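Local coordinates for collectin placenta 1 (PDB 2OX9), which binds the leukocyte cell-surface glycan Lewis(x) through a calcium-dependent C-type lectin carbohydrate-recognition domain of a scavenger receptor, at residues D14-I25 against D121-R132. Residues are numbered along the deposited sequence; the frame is centred on the assembly and turned at random.
Sequences DKCYYFSLEKEI and DEINNFICEKER. With CA (calcium ion), chain L.
Tyr17 and Glu129 lie side by side on one face of an antiparallel strand pair, ring and carboxylate planes 26° apart. This pair, 15-19 with 125-131, is the terminal-strand pairing of the C-type lectin fold, which draws the two ends of the domain together. Glu129 reaches out fully extended, with CG anti to its backbone N (chi1 172°). Both carboxylate oxygens of Glu129 bind a calcium ion, with Glu129 OE2 at 2.5 Å from the metal. Phe42 O, Asn44, Glu48 and two waters complete that site, and Glu48 also bonds Tyr17 OH. Lys15 NZ forms a salt bridge of 3.0 Å to Glu129 OE2, coming from above the carboxylate plane. Metal and ammonium together would be expected to favour the charged carboxylate.

Further along the same face, Ile127 CG2 lies over one face of the Phe19 ring, and Phe19 CD2 is 3.9 Å from Ile127 CG1. On the other face Cys16 and Cys128 carry disulfides to Cys5 and Cys33, so both strands are tied covalently to other parts of the domain.

Between Phe19 and Glu24 the register slips by two residues, and Glu24 then pairs with Asn124. Ser20 lies at this shift, and its N bonds Phe126 O. Ser20 CB sits over the centre of the Phe126 ring, 3.5 Å from its centroid, a CH-pi contact. Its OG, turned between backbone N and carbonyl carbon (chi1 89°), accepts from Phe126 N and donates to Glu22 O. Helix 26-35 and Trp63 also pack on Phe126. The Asn125 amide bridges the same bend: ND2 donates to Ser20 O at 2.7 Å, from above the carbonyl plane. Its other end is held by Lys23, whose NZ meets a lone pair of Asn125 OD1 in the amide plane at 2.9 Å.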
loop_
_atom_site.group_PDB
_atom_site.type_symbol
_atom_site.label_atom_id
_atom_site.label_comp_id
_atom_site.label_asym_id
_atom_site.label_seq_id
_atom_site.Cartn_x
_atom_site.Cartn_y
_atom_site.Cartn_z
ATOM N N ASP A 14 13.981 -5.473 -11.008
ATOM C CA ASP A 14 13.307 -6.528 -11.773
ATOM C C ASP A 14 11.817 -6.689 -11.464
ATOM O O ASP A 14 11.261 -7.779 -11.603
ATOM C CB ASP A 14 14.025 -7.869 -11.564
ATOM C CG ASP A 14 13.856 -8.409 -10.162
ATOM O OD1 ASP A 14 13.660 -7.602 -9.227
ATOM O OD2 ASP A 14 13.935 -9.646 -9.992
ATOM N N LYS A 15 11.177 -5.598 -11.056
ATOM C CA LYS A 15 9.761 -5.622 -10.738
ATOM C C LYS A 15 9.008 -4.614 -11.583
ATOM O O LYS A 15 9.613 -3.717 -12.183
ATOM C CB LYS A 15 9.546 -5.302 -9.258
ATOM C CG LYS A 15 10.163 -6.309 -8.309
ATOM C CD LYS A 15 9.769 -7.725 -8.679
ATOM C CE LYS A 15 9.487 -8.536 -7.435
ATOM N NZ LYS A 15 8.374 -7.941 -6.641
ATOM N N CYS A 16 7.690 -4.786 -11.640
ATOM C CA CYS A 16 6.817 -3.894 -12.392
ATOM C C CYS A 16 5.736 -3.389 -11.457
ATOM O O CYS A 16 5.153 -4.163 -10.695
ATOM C CB CYS A 16 6.162 -4.623 -13.560
ATOM S SG CYS A 16 7.353 -5.241 -14.780
ATOM N N TYR A 17 5.458 -2.092 -11.538
ATOM C CA TYR A 17 4.464 -1.482 -10.674
ATOM C C TYR A 17 3.402 -0.753 -11.461
ATOM O O TYR A 17 3.674 -0.193 -12.529
ATOM C CB TYR A 17 5.125 -0.480 -9.726
ATOM C CG TYR A 17 6.261 -1.051 -8.909
ATOM C CD1 TYR A 17 7.488 -1.345 -9.496
ATOM C CD2 TYR A 17 6.107 -1.295 -7.545
ATOM C CE1 TYR A 17 8.538 -1.865 -8.747
ATOM C CE2 TYR A 17 7.152 -1.813 -6.784
ATOM C CZ TYR A 17 8.365 -2.095 -7.395
ATOM O OH TYR A 17 9.404 -2.596 -6.647
ATOM N N TYR A 18 2.195 -0.764 -10.911
ATOM C CA TYR A 18 1.061 -0.092 -11.515
ATOM C C TYR A 18 0.524 0.930 -10.516
ATOM O O TYR A 18 0.049 0.568 -9.434
ATOM C CB TYR A 18 -0.034 -1.106 -11.866
ATOM C CG TYR A 18 -1.293 -0.462 -12.409
ATOM C CD1 TYR A 18 -1.275 0.227 -13.621
ATOM C CD2 TYR A 18 -2.495 -0.516 -11.698
ATOM C CE1 TYR A 18 -2.420 0.849 -14.112
ATOM C CE2 TYR A 18 -3.649 0.104 -12.184
ATOM C CZ TYR A 18 -3.603 0.784 -13.390
ATOM O OH TYR A 18 -4.736 1.402 -13.886
ATOM N N PHE A 19 0.617 2.206 -10.872
ATOM C CA PHE A 19 0.119 3.273 -10.016
ATOM C C PHE A 19 -1.272 3.609 -10.547
ATOM O O PHE A 19 -1.429 4.313 -11.543
ATOM C CB PHE A 19 1.073 4.465 -10.079
ATOM C CG PHE A 19 2.451 4.144 -9.589
ATOM C CD1 PHE A 19 3.414 3.634 -10.458
ATOM C CD2 PHE A 19 2.777 4.316 -8.252
ATOM C CE1 PHE A 19 4.684 3.298 -10.002
ATOM C CE2 PHE A 19 4.044 3.987 -7.779
ATOM C CZ PHE A 19 5.004 3.473 -8.661
ATOM N N SER A 20 -2.276 3.058 -9.872
ATOM C CA SER A 20 -3.669 3.183 -10.269
ATOM C C SER A 20 -4.283 4.555 -10.488
ATOM O O SER A 20 -3.902 5.548 -9.874
ATOM C CB SER A 20 -4.555 2.443 -9.269
ATOM O OG SER A 20 -4.922 3.301 -8.204
ATOM N N LEU A 21 -5.247 4.574 -11.401
ATOM C CA LEU A 21 -6.025 5.759 -11.690
ATOM C C LEU A 21 -7.360 5.396 -11.056
ATOM O O LEU A 21 -8.224 6.247 -10.848
ATOM C CB LEU A 21 -6.185 5.959 -13.193
ATOM C CG LEU A 21 -4.906 6.366 -13.924
ATOM C CD1 LEU A 21 -5.239 6.680 -15.378
ATOM C CD2 LEU A 21 -4.290 7.581 -13.247
ATOM N N GLU A 22 -7.502 4.109 -10.742
ATOM C CA GLU A 22 -8.712 3.597 -10.114
ATOM C C GLU A 22 -8.665 3.922 -8.625
ATOM O O GLU A 22 -7.592 3.924 -8.022
ATOM C CB GLU A 22 -8.820 2.074 -10.293
ATOM C CG GLU A 22 -9.060 1.583 -11.727
ATOM C CD GLU A 22 -7.779 1.429 -12.537
ATOM O OE1 GLU A 22 -6.704 1.849 -12.055
ATOM O OE2 GLU A 22 -7.851 0.885 -13.663
ATOM N N LYS A 23 -9.828 4.205 -8.045
ATOM C CA LYS A 23 -9.945 4.508 -6.617
ATOM C C LYS A 23 -10.890 3.457 -6.038
ATOM O O LYS A 23 -12.017 3.313 -6.520
ATOM C CB LYS A 23 -10.535 5.909 -6.405
ATOM C CG LYS A 23 -9.757 7.048 -7.070
ATOM C CD LYS A 23 -10.288 8.411 -6.618
ATOM C CE LYS A 23 -9.718 9.559 -7.446
ATOM N NZ LYS A 23 -8.228 9.629 -7.410
ATOM N N GLU A 24 -10.447 2.727 -5.014
ATOM C CA GLU A 24 -11.271 1.665 -4.421
ATOM C C GLU A 24 -11.003 1.432 -2.927
ATOM O O GLU A 24 -9.999 1.898 -2.388
ATOM C CB GLU A 24 -11.006 0.350 -5.154
ATOM C CG GLU A 24 -11.063 0.420 -6.674
ATOM C CD GLU A 24 -12.478 0.475 -7.212
ATOM O OE1 GLU A 24 -13.277 -0.423 -6.876
ATOM O OE2 GLU A 24 -12.788 1.408 -7.981
ATOM N N ILE A 25 -11.897 0.706 -2.263
ATOM C CA ILE A 25 -11.689 0.394 -0.853
ATOM C C ILE A 25 -10.569 -0.640 -0.853
ATOM O O ILE A 25 -10.269 -1.215 -1.904
ATOM C CB ILE A 25 -12.949 -0.215 -0.187
ATOM C CG1 ILE A 25 -13.354 -1.513 -0.886
ATOM C CG2 ILE A 25 -14.082 0.782 -0.225
ATOM C CD1 ILE A 25 -14.563 -2.190 -0.238
ATOM N N ASP A 121 -12.416 0.914 4.623
ATOM C CA ASP A 121 -13.500 1.262 3.707
ATOM C C ASP A 121 -13.279 2.604 3.022
ATOM O O ASP A 121 -14.157 3.095 2.313
ATOM C CB ASP A 121 -14.850 1.278 4.438
ATOM C CG ASP A 121 -14.893 2.281 5.578
ATOM O OD1 ASP A 121 -14.697 3.492 5.329
ATOM O OD2 ASP A 121 -15.132 1.856 6.729
ATOM N N GLU A 122 -12.106 3.193 3.236
ATOM C CA GLU A 122 -11.763 4.471 2.626
ATOM C C GLU A 122 -11.423 4.246 1.156
ATOM O O GLU A 122 -10.776 3.266 0.808
ATOM C CB GLU A 122 -10.561 5.096 3.341
ATOM C CG GLU A 122 -10.195 6.474 2.825
ATOM C CD GLU A 122 -11.253 7.513 3.146
ATOM O OE1 GLU A 122 -11.281 7.988 4.301
ATOM O OE2 GLU A 122 -12.063 7.845 2.248
ATOM N N ILE A 123 -11.878 5.145 0.293
ATOM C CA ILE A 123 -11.607 5.029 -1.139
ATOM C C ILE A 123 -10.275 5.711 -1.459
ATOM O O ILE A 123 -10.159 6.930 -1.352
ATOM C CB ILE A 123 -12.723 5.700 -1.968
ATOM C CG1 ILE A 123 -14.087 5.149 -1.544
ATOM C CG2 ILE A 123 -12.493 5.444 -3.456
ATOM C CD1 ILE A 123 -15.244 6.078 -1.852
ATOM N N ASN A 124 -9.281 4.914 -1.843
ATOM C CA ASN A 124 -7.936 5.401 -2.183
ATOM C C ASN A 124 -7.450 4.839 -3.518
ATOM O O ASN A 124 -8.025 3.893 -4.041
ATOM C CB ASN A 124 -6.925 4.942 -1.128
ATOM C CG ASN A 124 -6.962 5.773 0.128
ATOM O OD1 ASN A 124 -6.617 5.297 1.212
ATOM N ND2 ASN A 124 -7.355 7.028 -0.008
ATOM N N ASN A 125 -6.392 5.435 -4.068
ATOM C CA ASN A 125 -5.792 4.901 -5.284
ATOM C C ASN A 125 -4.946 3.770 -4.709
ATOM O O ASN A 125 -4.982 3.526 -3.496
ATOM C CB ASN A 125 -4.887 5.930 -5.974
ATOM C CG ASN A 125 -5.667 6.938 -6.784
ATOM O OD1 ASN A 125 -6.439 7.716 -6.241
ATOM N ND2 ASN A 125 -5.473 6.922 -8.098
ATOM N N PHE A 126 -4.186 3.075 -5.546
ATOM C CA PHE A 126 -3.382 1.984 -5.034
ATOM C C PHE A 126 -2.197 1.654 -5.929
ATOM O O PHE A 126 -2.038 2.224 -7.012
ATOM C CB PHE A 126 -4.266 0.736 -4.837
ATOM C CG PHE A 126 -4.996 0.301 -6.078
ATOM C CD1 PHE A 126 -4.409 -0.580 -6.980
ATOM C CD2 PHE A 126 -6.288 0.762 -6.338
ATOM C CE1 PHE A 126 -5.103 -1.000 -8.125
ATOM C CE2 PHE A 126 -6.984 0.351 -7.470
ATOM C CZ PHE A 126 -6.390 -0.535 -8.366
ATOM N N ILE A 127 -1.362 0.731 -5.469
ATOM C CA ILE A 127 -0.184 0.345 -6.237
ATOM C C ILE A 127 -0.048 -1.171 -6.284
ATOM O O ILE A 127 -0.038 -1.820 -5.243
ATOM C CB ILE A 127 1.110 0.899 -5.594
ATOM C CG1 ILE A 127 0.997 2.412 -5.385
ATOM C CG2 ILE A 127 2.309 0.575 -6.491
ATOM C CD1 ILE A 127 2.114 2.975 -4.549
ATOM N N CYS A 128 0.060 -1.726 -7.487
ATOM C CA CYS A 128 0.241 -3.163 -7.653
ATOM C C CYS A 128 1.701 -3.441 -7.970
ATOM O O CYS A 128 2.389 -2.610 -8.574
ATOM C CB CYS A 128 -0.595 -3.725 -8.800
ATOM S SG CYS A 128 -2.400 -3.538 -8.711
ATOM N N GLU A 129 2.166 -4.622 -7.579
ATOM C CA GLU A 129 3.541 -5.004 -7.824
ATOM C C GLU A 129 3.624 -6.451 -8.310
ATOM O O GLU A 129 2.884 -7.326 -7.851
ATOM C CB GLU A 129 4.370 -4.837 -6.544
ATOM C CG GLU A 129 5.781 -5.393 -6.652
ATOM C CD GLU A 129 6.600 -5.233 -5.376
ATOM O OE1 GLU A 129 6.018 -5.093 -4.276
ATOM O OE2 GLU A 129 7.836 -5.264 -5.476
ATOM N N LYS A 130 4.522 -6.699 -9.250
ATOM C CA LYS A 130 4.710 -8.051 -9.754
ATOM C C LYS A 130 6.059 -8.202 -10.432
ATOM O O LYS A 130 6.775 -7.230 -10.634
ATOM C CB LYS A 130 3.587 -8.445 -10.718
ATOM C CG LYS A 130 3.566 -7.724 -12.063
ATOM C CD LYS A 130 2.418 -8.284 -12.902
ATOM C CE LYS A 130 2.355 -7.683 -14.297
ATOM N NZ LYS A 130 1.233 -8.279 -15.096
ATOM N N GLU A 131 6.390 -9.438 -10.784
ATOM C CA GLU A 131 7.659 -9.742 -11.418
ATOM C C GLU A 131 7.651 -9.470 -12.910
ATOM O O GLU A 131 6.667 -9.715 -13.589
ATOM C CB GLU A 131 8.013 -11.208 -11.170
ATOM C CG GLU A 131 8.248 -11.526 -9.710
ATOM C CD GLU A 131 8.529 -12.988 -9.474
ATOM O OE1 GLU A 131 9.390 -13.549 -10.185
ATOM O OE2 GLU A 131 7.895 -13.572 -8.573
ATOM N N ARG A 132 8.758 -8.954 -13.415
ATOM C CA ARG A 132 8.864 -8.696 -14.837
ATOM C C ARG A 132 9.093 -10.053 -15.479
ATOM O O ARG A 132 9.887 -10.845 -14.977
ATOM C CB ARG A 132 10.050 -7.780 -15.123
ATOM C CG ARG A 132 10.433 -7.692 -16.593
ATOM C CD ARG A 132 11.483 -6.620 -16.804
ATOM N NE ARG A 132 12.652 -6.841 -15.959
ATOM C CZ ARG A 132 13.585 -5.924 -15.720
ATOM N NH1 ARG A 132 13.486 -4.715 -16.265
ATOM N NH2 ARG A 132 14.617 -6.216 -14.938
HETATM CA CA CA L . 8.486 -4.860 -3.127
HETATM O O HOH W 1 -5.979 9.433 -9.668
HETATM O O HOH W 2 10.353 -5.800 -3.929
HETATM O O HOH W 3 7.929 -7.107 -2.607
#